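Local coordinates for tyrosine-protein phosphatase non-receptor type 18 (Homo sapiens, PDB 2OC3), which removes phosphate from phosphotyrosine residues of proteins, acting on autophosphorylated tyrosine kinases known to be overexpressed in tumour tissue, at residues 110-120 / 142-150; 96-105 / 244-252. One frame throughout, in Å; residues are numbered along the deposited sequence. Where two conformers were deposited one is given.

Both contacts belong to the catalytic phosphatase domain of a longer protein and lie on opposite sides of the centre of this chain, their own centres about 25 Å apart and their nearest atoms about 11 Å apart. Along the chain, interaction 1 (110-120 with 142-150) is nested inside the loop closed by interaction 2 (96-105 with 244-252). The chain leads from strand 103-108 of the mixed sheet, part of interaction 2, into helix 116-125 of interaction 1. Interaction 1 touches the catalytic loop through Ser234, next to Cys233, the predicted phosphocysteine nucleophile. Interaction 2 instead packs helix 238-254, which follows that loop, against the sheet edge, the Cys244 side chain about 9 Å from that of Cys233.

Interaction 1 of 2, residues 110-120 / 142-150; sequences GPLPHTLLDFW and RKRCERYWA
Tyr148 packs against the start of helix 116-125, where Phe119 CE2 lies over one face of the Tyr148 ring, 3.6 Å from Tyr148 CD1, with the two ring planes inclined at 40°. Trp149 CE3 sits over the centre of the opposite face, so the phenol ring is clamped. Pro111 CG and Leu116 CD2 add apolar contacts, the latter 3.7 Å from Tyr148 CB. With chi1 at 55°, Tyr148 holds its CG between its own backbone N and carbonyl carbon, which turns the ring in toward Phe119. At the indole edge, Trp120 NE1 gives Tyr148 O a weak, bent bond (3.2 Å, 135°).

Farther along, Glu146 N donates to Pro111 O at 3.0 Å. Glu146 CG lies 3.4 Å from Pro113 CD, and the bend at chi2 lays the carboxylate end beside that ring, where Lys143 NZ forms a salt bridge with Glu146 OE2 at 2.6 Å, from above the carboxylate plane. In the next shell, Thr115 OG1 accepts from Leu112 N (2.9 Å), fixing the turn ahead of the helix.

Tyr148 OH bonds to His232 and Gln193, and Arg144 O to Ser234, which probably binds substrate, as in related phosphatases. The apolar clamp therefore probably sets a buried phenol whose polar end is satisfied beside the catalytic loop.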
loop_
_atom_site.group_PDB
_atom_site.type_symbol
_atom_site.label_atom_id
_atom_site.label_comp_id
_atom_site.label_asym_id
_atom_site.label_seq_id
_atom_site.Cartn_x
_atom_site.Cartn_y
_atom_site.Cartn_z
ATOM N N GLY A 110 7.754 2.526 3.888
ATOM C CA GLY A 110 7.796 2.597 5.349
ATOM C C GLY A 110 8.623 3.823 5.719
ATOM O O GLY A 110 9.760 3.975 5.262
ATOM N N PRO A 111 8.050 4.730 6.543
ATOM C CA PRO A 111 8.762 5.972 6.806
ATOM C C PRO A 111 10.110 5.800 7.514
ATOM O O PRO A 111 10.317 4.828 8.274
ATOM C CB PRO A 111 7.770 6.766 7.642
ATOM C CG PRO A 111 6.878 5.777 8.212
ATOM C CD PRO A 111 6.738 4.698 7.201
ATOM N N LEU A 112 11.008 6.750 7.232
ATOM C CA LEU A 112 12.313 6.838 7.875
ATOM C C LEU A 112 12.211 7.759 9.080
ATOM O O LEU A 112 11.231 8.499 9.220
ATOM C CB LEU A 112 13.290 7.454 6.857
ATOM C CG LEU A 112 13.536 6.621 5.604
ATOM C CD1 LEU A 112 14.051 7.514 4.473
ATOM C CD2 LEU A 112 14.547 5.547 5.854
ATOM N N PRO A 113 13.246 7.792 9.941
ATOM C CA PRO A 113 13.138 8.705 11.076
ATOM C C PRO A 113 12.813 10.160 10.683
ATOM O O PRO A 113 11.938 10.808 11.286
ATOM C CB PRO A 113 14.521 8.574 11.765
ATOM C CG PRO A 113 14.984 7.252 11.386
ATOM C CD PRO A 113 14.498 7.024 9.966
ATOM N N HIS A 114 13.455 10.607 9.612
ATOM C CA HIS A 114 13.257 11.956 9.113
ATOM C C HIS A 114 12.110 12.122 8.117
ATOM O O HIS A 114 11.917 13.242 7.610
ATOM C CB HIS A 114 14.538 12.495 8.490
ATOM C CG HIS A 114 15.155 11.583 7.489
ATOM N ND1 HIS A 114 15.786 10.406 7.843
ATOM C CD2 HIS A 114 15.221 11.655 6.138
ATOM C CE1 HIS A 114 16.226 9.805 6.751
ATOM N NE2 HIS A 114 15.892 10.542 5.705
ATOM N N THR A 115 11.348 11.055 7.824
ATOM C CA THR A 115 10.109 11.233 7.051
ATOM C C THR A 115 8.824 10.861 7.829
ATOM O O THR A 115 7.736 10.880 7.263
ATOM C CB THR A 115 10.120 10.542 5.705
ATOM O OG1 THR A 115 10.023 9.124 5.885
ATOM C CG2 THR A 115 11.367 10.906 4.893
ATOM N N LEU A 116 8.941 10.589 9.128
ATOM C CA LEU A 116 7.769 10.316 9.982
ATOM C C LEU A 116 6.742 11.433 9.902
ATOM O O LEU A 116 5.545 11.218 9.783
ATOM C CB LEU A 116 8.174 10.131 11.443
ATOM C CG LEU A 116 8.843 8.821 11.833
ATOM C CD1 LEU A 116 9.117 8.845 13.352
ATOM C CD2 LEU A 116 7.974 7.601 11.514
ATOM N N LEU A 117 7.224 12.664 9.989
ATOM C CA LEU A 117 6.340 13.817 9.931
ATOM C C LEU A 117 5.625 13.842 8.566
ATOM O O LEU A 117 4.405 14.147 8.470
ATOM C CB LEU A 117 7.113 15.138 10.208
ATOM C CG LEU A 117 6.337 16.426 9.983
ATOM C CD1 LEU A 117 5.090 16.449 10.850
ATOM C CD2 LEU A 117 7.233 17.616 10.319
ATOM N N ASP A 118 6.368 13.563 7.488
ATOM C CA ASP A 118 5.756 13.558 6.160
ATOM C C ASP A 118 4.682 12.479 5.990
ATOM O O ASP A 118 3.645 12.678 5.353
ATOM C CB ASP A 118 6.822 13.450 5.093
ATOM C CG ASP A 118 7.773 14.648 5.076
ATOM O OD1 ASP A 118 7.345 15.761 5.485
ATOM O OD2 ASP A 118 8.934 14.441 4.635
ATOM N N PHE A 119 4.942 11.306 6.559
ATOM C CA PHE A 119 3.958 10.239 6.583
ATOM C C PHE A 119 2.648 10.693 7.239
ATOM O O PHE A 119 1.569 10.486 6.701
ATOM C CB PHE A 119 4.535 9.013 7.301
ATOM C CG PHE A 119 3.611 7.875 7.382
ATOM C CD1 PHE A 119 3.564 6.944 6.351
ATOM C CD2 PHE A 119 2.835 7.668 8.504
ATOM C CE1 PHE A 119 2.727 5.829 6.442
ATOM C CE2 PHE A 119 1.983 6.589 8.583
ATOM C CZ PHE A 119 1.921 5.681 7.544
ATOM N N TRP A 120 2.754 11.359 8.386
ATOM C CA TRP A 120 1.512 11.866 9.039
ATOM C C TRP A 120 0.875 13.021 8.277
ATOM O O TRP A 120 -0.334 13.123 8.219
ATOM C CB TRP A 120 1.746 12.181 10.515
ATOM C CG TRP A 120 1.852 10.922 11.332
ATOM C CD1 TRP A 120 2.962 10.431 11.955
ATOM C CD2 TRP A 120 0.807 9.972 11.556
ATOM N NE1 TRP A 120 2.666 9.229 12.540
ATOM C CE2 TRP A 120 1.355 8.930 12.345
ATOM C CE3 TRP A 120 -0.533 9.899 11.199
ATOM C CZ2 TRP A 120 0.592 7.821 12.759
ATOM C CZ3 TRP A 120 -1.290 8.807 11.642
ATOM C CH2 TRP A 120 -0.702 7.785 12.389
ATOM N N ARG A 142 17.474 -6.467 9.584
ATOM C CA ARG A 142 17.552 -5.220 8.825
ATOM C C ARG A 142 16.372 -4.321 9.166
ATOM O O ARG A 142 15.249 -4.803 9.271
ATOM C CB ARG A 142 17.568 -5.531 7.347
ATOM C CG ARG A 142 18.770 -6.430 6.917
ATOM C CD ARG A 142 18.907 -6.393 5.415
ATOM N NE ARG A 142 20.005 -7.193 4.862
ATOM C CZ ARG A 142 19.906 -8.471 4.493
ATOM N NH1 ARG A 142 18.765 -9.152 4.629
ATOM N NH2 ARG A 142 20.972 -9.077 3.979
ATOM N N LYS A 143 16.628 -3.041 9.395
ATOM C CA LYS A 143 15.555 -2.064 9.601
ATOM C C LYS A 143 14.779 -1.858 8.301
ATOM O O LYS A 143 15.349 -1.613 7.213
ATOM C CB LYS A 143 16.094 -0.711 10.079
ATOM C CG LYS A 143 15.042 0.231 10.683
ATOM C CD LYS A 143 14.581 -0.253 12.047
ATOM C CE LYS A 143 13.429 0.525 12.632
ATOM N NZ LYS A 143 13.895 1.570 13.591
ATOM N N ARG A 144 13.463 -2.004 8.406
ATOM C CA ARG A 144 12.578 -1.931 7.251
ATOM C C ARG A 144 11.516 -0.823 7.364
ATOM O O ARG A 144 10.987 -0.369 6.331
ATOM C CB ARG A 144 11.898 -3.292 7.049
ATOM C CG ARG A 144 12.861 -4.378 6.606
ATOM C CD ARG A 144 13.441 -4.115 5.211
ATOM N NE ARG A 144 14.271 -5.252 4.778
ATOM C CZ ARG A 144 15.300 -5.164 3.935
ATOM N NH1 ARG A 144 15.704 -4.005 3.423
ATOM N NH2 ARG A 144 15.957 -6.269 3.635
ATOM N N CYS A 145 11.208 -0.374 8.572
ATOM C CA CYS A 145 10.245 0.691 8.774
ATOM C C CYS A 145 10.407 1.267 10.150
ATOM O O CYS A 145 10.484 0.479 11.113
ATOM C CB CYS A 145 8.828 0.122 8.630
ATOM S SG CYS A 145 7.475 1.341 8.662
ATOM N N GLU A 146 10.364 2.599 10.268
ATOM C CA GLU A 146 10.278 3.200 11.589
ATOM C C GLU A 146 8.901 3.050 12.217
ATOM O O GLU A 146 7.875 3.125 11.518
ATOM C CB GLU A 146 10.677 4.665 11.535
ATOM C CG GLU A 146 12.106 4.856 11.149
ATOM C CD GLU A 146 13.080 4.217 12.138
ATOM O OE1 GLU A 146 12.969 4.536 13.345
ATOM O OE2 GLU A 146 13.875 3.367 11.726
ATOM N N ARG A 147 8.856 2.896 13.533
ATOM C CA ARG A 147 7.594 2.888 14.255
ATOM C C ARG A 147 7.026 4.301 14.199
ATOM O O ARG A 147 7.657 5.276 14.652
ATOM C CB ARG A 147 7.789 2.459 15.706
ATOM C CG ARG A 147 6.527 2.636 16.501
ATOM C CD ARG A 147 6.577 1.893 17.804
ATOM N NE ARG A 147 7.609 2.398 18.707
ATOM C CZ ARG A 147 7.469 3.464 19.497
ATOM N NH1 ARG A 147 6.363 4.214 19.474
ATOM N NH2 ARG A 147 8.468 3.823 20.314
ATOM N N TYR A 148 5.814 4.410 13.666
ATOM C CA TYR A 148 5.085 5.667 13.598
ATOM C C TYR A 148 3.843 5.697 14.447
ATOM O O TYR A 148 3.146 6.720 14.484
ATOM C CB TYR A 148 4.748 5.961 12.155
ATOM C CG TYR A 148 3.978 4.848 11.455
ATOM C CD1 TYR A 148 2.581 4.734 11.590
ATOM C CD2 TYR A 148 4.628 3.953 10.596
ATOM C CE1 TYR A 148 1.862 3.761 10.962
ATOM C CE2 TYR A 148 3.890 2.923 9.961
ATOM C CZ TYR A 148 2.506 2.859 10.125
ATOM O OH TYR A 148 1.769 1.922 9.463
ATOM N N TRP A 149 3.537 4.581 15.094
ATOM C CA TRP A 149 2.392 4.428 16.004
ATOM C C TRP A 149 2.892 4.509 17.446
ATOM O O TRP A 149 4.080 4.309 17.730
ATOM C CB TRP A 149 1.677 3.109 15.732
ATOM C CG TRP A 149 2.535 1.905 15.915
ATOM C CD1 TRP A 149 2.685 1.192 17.049
ATOM C CD2 TRP A 149 3.402 1.279 14.927
ATOM N NE1 TRP A 149 3.587 0.180 16.866
ATOM C CE2 TRP A 149 4.046 0.212 15.572
ATOM C CE3 TRP A 149 3.698 1.518 13.574
ATOM C CZ2 TRP A 149 4.917 -0.625 14.929
ATOM C CZ3 TRP A 149 4.610 0.690 12.939
ATOM C CH2 TRP A 149 5.231 -0.352 13.622
ATOM N N ALA A 150 1.958 4.812 18.345
ATOM C CA ALA A 150 2.243 4.978 19.764
ATOM C C ALA A 150 2.159 3.634 20.437
ATOM O O ALA A 150 1.571 2.681 19.916
ATOM C CB ALA A 150 1.255 5.943 20.389
#

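Interaction 2 of 2, residues 96-105 / 244-252; sequences IRGVDGSLAY and CTVDYVRQL
Cys244 meets Tyr105 where helix 238-254 packs on the hairpin of strands 93-97 and 103-108, at the edge of the mixed sheet of the protein-tyrosine phosphatase fold. Ala104 and Tyr105 both face Ile96 in a classic beta bulge. Cys244 CB lies over one face of the Tyr105 ring and Ala104 CB over the other; Cys244 SG comes in obliquely, 4.4 Å from the ring centroid.

One turn on, Tyr105 OH donates to the anti lone pair of Asp247 OD2 at 2.6 Å, with ring and carboxylate planes 84° apart. Arg219 of helix 209-222 forms a salt bridge with the same oxygen, so OD2 is held by both the hydroxyl and a guanidinium. A phenylalanine in place of Tyr105 would lack the hydroxyl and would probably leave Asp247 OD2 without its donor from the hairpin.

Tyr248 has its CG anti to the backbone N (chi1 -175°), which carries the ring to the type I beta turn from Gly98 to Gly101; Val99 CG1 stands 3.7 Å from the Tyr248 ring centroid, only 4° off the normal, a CH-pi contact. Leu252 CD2 lies 3.5 Å from Val99 CG1. Two waters link the turn to the Tyr248 hydroxyl: one donates to Gly98 O at 2.8 Å, the other to Val99 O at 2.9 Å.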
loop_
_atom_site.group_PDB
_atom_site.type_symbol
_atom_site.label_atom_id
_atom_site.label_comp_id
_atom_site.label_asym_id
_atom_site.label_seq_id
_atom_site.Cartn_x
_atom_site.Cartn_y
_atom_site.Cartn_z
ATOM N N ILE A 96 -2.862 5.265 -6.526
ATOM C CA ILE A 96 -3.324 4.174 -7.369
ATOM C C ILE A 96 -4.856 4.303 -7.491
ATOM O O ILE A 96 -5.552 4.504 -6.496
ATOM C CB ILE A 96 -2.922 2.795 -6.857
ATOM C CG1 ILE A 96 -1.380 2.691 -6.747
ATOM C CG2 ILE A 96 -3.481 1.703 -7.793
ATOM C CD1 ILE A 96 -0.863 1.306 -6.188
ATOM N N ARG A 97 -5.339 4.256 -8.740
ATOM C CA ARG A 97 -6.769 4.331 -9.028
ATOM C C ARG A 97 -7.502 3.048 -8.631
ATOM O O ARG A 97 -6.970 1.953 -8.770
ATOM C CB ARG A 97 -6.963 4.521 -10.524
ATOM C CG ARG A 97 -6.510 5.851 -11.030
ATOM C CD ARG A 97 -6.791 6.008 -12.511
ATOM N NE ARG A 97 -5.823 5.270 -13.313
ATOM C CZ ARG A 97 -4.624 5.722 -13.688
ATOM N NH1 ARG A 97 -4.198 6.930 -13.336
ATOM N NH2 ARG A 97 -3.838 4.949 -14.417
ATOM N N GLY A 98 -8.722 3.214 -8.132
ATOM C CA GLY A 98 -9.570 2.096 -7.770
ATOM C C GLY A 98 -10.608 1.780 -8.825
ATOM O O GLY A 98 -10.579 2.284 -9.965
ATOM N N VAL A 99 -11.534 0.923 -8.427
ATOM C CA VAL A 99 -12.485 0.351 -9.399
ATOM C C VAL A 99 -13.406 1.423 -9.976
ATOM O O VAL A 99 -13.924 1.235 -11.068
ATOM C CB VAL A 99 -13.314 -0.791 -8.787
ATOM C CG1 VAL A 99 -12.378 -1.925 -8.375
ATOM C CG2 VAL A 99 -14.160 -0.303 -7.666
ATOM N N ASP A 100 -13.596 2.533 -9.278
ATOM C CA ASP A 100 -14.470 3.621 -9.801
ATOM C C ASP A 100 -13.661 4.723 -10.516
ATOM O O ASP A 100 -14.225 5.744 -10.917
ATOM C CB ASP A 100 -15.399 4.195 -8.706
ATOM C CG ASP A 100 -14.655 4.969 -7.624
ATOM O OD1 ASP A 100 -13.399 4.977 -7.630
ATOM O OD2 ASP A 100 -15.330 5.577 -6.761
ATOM N N GLY A 101 -12.359 4.498 -10.698
ATOM C CA GLY A 101 -11.466 5.466 -11.342
ATOM C C GLY A 101 -10.964 6.568 -10.416
ATOM O O GLY A 101 -10.170 7.396 -10.838
ATOM N N SER A 102 -11.427 6.581 -9.168
ATOM C CA SER A 102 -11.030 7.553 -8.150
ATOM C C SER A 102 -9.665 7.158 -7.585
ATOM O O SER A 102 -9.193 6.042 -7.840
ATOM C CB SER A 102 -12.033 7.556 -6.992
ATOM O OG SER A 102 -11.948 6.344 -6.252
ATOM N N LEU A 103 -9.046 8.071 -6.849
ATOM C CA LEU A 103 -7.765 7.780 -6.187
ATOM C C LEU A 103 -7.993 6.990 -4.889
ATOM O O LEU A 103 -8.141 7.566 -3.813
ATOM C CB LEU A 103 -7.029 9.078 -5.921
ATOM C CG LEU A 103 -6.768 9.949 -7.153
ATOM C CD1 LEU A 103 -6.135 11.279 -6.723
ATOM C CD2 LEU A 103 -5.915 9.207 -8.155
ATOM N N ALA A 104 -8.015 5.678 -5.026
ATOM C CA ALA A 104 -8.507 4.778 -4.012
ATOM C C ALA A 104 -7.427 4.281 -3.057
ATOM O O ALA A 104 -7.746 3.868 -1.925
ATOM C CB ALA A 104 -9.212 3.595 -4.664
ATOM N N TYR A 105 -6.171 4.322 -3.487
ATOM C CA TYR A 105 -5.038 3.902 -2.660
ATOM C C TYR A 105 -3.950 4.918 -2.718
ATOM O O TYR A 105 -3.668 5.528 -3.757
ATOM C CB TYR A 105 -4.463 2.580 -3.155
ATOM C CG TYR A 105 -5.516 1.543 -3.460
ATOM C CD1 TYR A 105 -6.083 0.791 -2.446
ATOM C CD2 TYR A 105 -5.995 1.376 -4.755
ATOM C CE1 TYR A 105 -7.097 -0.106 -2.716
ATOM C CE2 TYR A 105 -7.001 0.460 -5.048
ATOM C CZ TYR A 105 -7.572 -0.270 -4.026
ATOM O OH TYR A 105 -8.614 -1.148 -4.358
ATOM N N CYS A 244 -3.051 -3.993 -2.619
ATOM C CA CYS A 244 -3.915 -3.104 -3.413
ATOM C C CYS A 244 -4.654 -3.900 -4.467
ATOM O O CYS A 244 -5.856 -3.648 -4.735
ATOM C CB CYS A 244 -3.135 -1.979 -4.078
ATOM S SG CYS A 244 -2.438 -0.777 -2.873
ATOM N N THR A 245 -3.991 -4.874 -5.069
ATOM C CA THR A 245 -4.634 -5.655 -6.123
ATOM C C THR A 245 -5.728 -6.554 -5.533
ATOM O O THR A 245 -6.814 -6.691 -6.127
ATOM C CB THR A 245 -3.619 -6.516 -6.901
ATOM O OG1 THR A 245 -2.625 -5.660 -7.480
ATOM C CG2 THR A 245 -4.325 -7.304 -8.004
ATOM N N VAL A 246 -5.471 -7.163 -4.377
ATOM C CA VAL A 246 -6.469 -8.018 -3.756
ATOM C C VAL A 246 -7.718 -7.184 -3.433
ATOM O O VAL A 246 -8.868 -7.590 -3.682
ATOM C CB VAL A 246 -5.896 -8.684 -2.483
ATOM C CG1 VAL A 246 -7.025 -9.348 -1.628
ATOM C CG2 VAL A 246 -4.797 -9.663 -2.839
ATOM N N ASP A 247 -7.511 -5.994 -2.894
ATOM C CA ASP A 247 -8.647 -5.150 -2.561
ATOM C C ASP A 247 -9.373 -4.708 -3.807
ATOM O O ASP A 247 -10.611 -4.678 -3.805
ATOM C CB ASP A 247 -8.240 -3.892 -1.802
ATOM C CG ASP A 247 -9.431 -3.031 -1.474
ATOM O OD1 ASP A 247 -10.141 -3.383 -0.506
ATOM O OD2 ASP A 247 -9.656 -2.025 -2.155
ATOM N N TYR A 248 -8.647 -4.282 -4.844
ATOM C CA TYR A 248 -9.271 -3.885 -6.119
ATOM C C TYR A 248 -10.176 -5.015 -6.661
ATOM O O TYR A 248 -11.355 -4.790 -7.032
ATOM C CB TYR A 248 -8.168 -3.517 -7.106
ATOM C CG TYR A 248 -8.629 -2.970 -8.445
ATOM C CD1 TYR A 248 -8.556 -1.607 -8.711
ATOM C CD2 TYR A 248 -9.017 -3.830 -9.469
ATOM C CE1 TYR A 248 -8.934 -1.098 -9.955
ATOM C CE2 TYR A 248 -9.397 -3.327 -10.709
ATOM C CZ TYR A 248 -9.358 -1.967 -10.924
ATOM O OH TYR A 248 -9.704 -1.425 -12.156
ATOM N N VAL A 249 -9.629 -6.225 -6.735
ATOM C CA VAL A 249 -10.383 -7.369 -7.259
ATOM C C VAL A 249 -11.568 -7.691 -6.349
ATOM O O VAL A 249 -12.677 -8.009 -6.830
ATOM C CB VAL A 249 -9.486 -8.573 -7.531
ATOM C CG1 VAL A 249 -10.329 -9.776 -8.036
ATOM C CG2 VAL A 249 -8.402 -8.193 -8.534
ATOM N N ARG A 250 -11.389 -7.577 -5.044
ATOM C CA ARG A 250 -12.490 -7.840 -4.127
ATOM C C ARG A 250 -13.584 -6.804 -4.294
ATOM O O ARG A 250 -14.760 -7.147 -4.185
ATOM C CB ARG A 250 -11.982 -7.845 -2.694
ATOM C CG ARG A 250 -13.023 -8.242 -1.662
ATOM C CD ARG A 250 -12.391 -8.543 -0.326
ATOM N NE ARG A 250 -13.434 -8.814 0.671
ATOM C CZ ARG A 250 -14.065 -7.869 1.357
ATOM N NH1 ARG A 250 -13.784 -6.589 1.251
ATOM N NH2 ARG A 250 -15.012 -8.228 2.232
ATOM N N GLN A 251 -13.247 -5.551 -4.540
ATOM C CA GLN A 251 -14.257 -4.534 -4.767
ATOM C C GLN A 251 -15.030 -4.841 -6.048
ATOM O O GLN A 251 -16.269 -4.687 -6.062
ATOM C CB GLN A 251 -13.645 -3.161 -4.817
ATOM C CG GLN A 251 -13.100 -2.720 -3.451
ATOM C CD GLN A 251 -14.168 -2.722 -2.358
ATOM O OE1 GLN A 251 -14.369 -3.703 -1.619
ATOM N NE2 GLN A 251 -14.850 -1.600 -2.256
ATOM N N LEU A 252 -14.357 -5.282 -7.099
ATOM C CA LEU A 252 -15.074 -5.707 -8.325
ATOM C C LEU A 252 -16.042 -6.833 -8.001
ATOM O O LEU A 252 -17.195 -6.845 -8.443
ATOM C CB LEU A 252 -14.116 -6.183 -9.419
ATOM C CG LEU A 252 -13.228 -5.130 -10.082
ATOM C CD1 LEU A 252 -12.305 -5.827 -11.116
ATOM C CD2 LEU A 252 -14.059 -3.985 -10.683
HETATM O O HOH W 1 -9.376 1.631 -12.450
HETATM O O HOH W 2 -12.692 -0.762 -12.687
#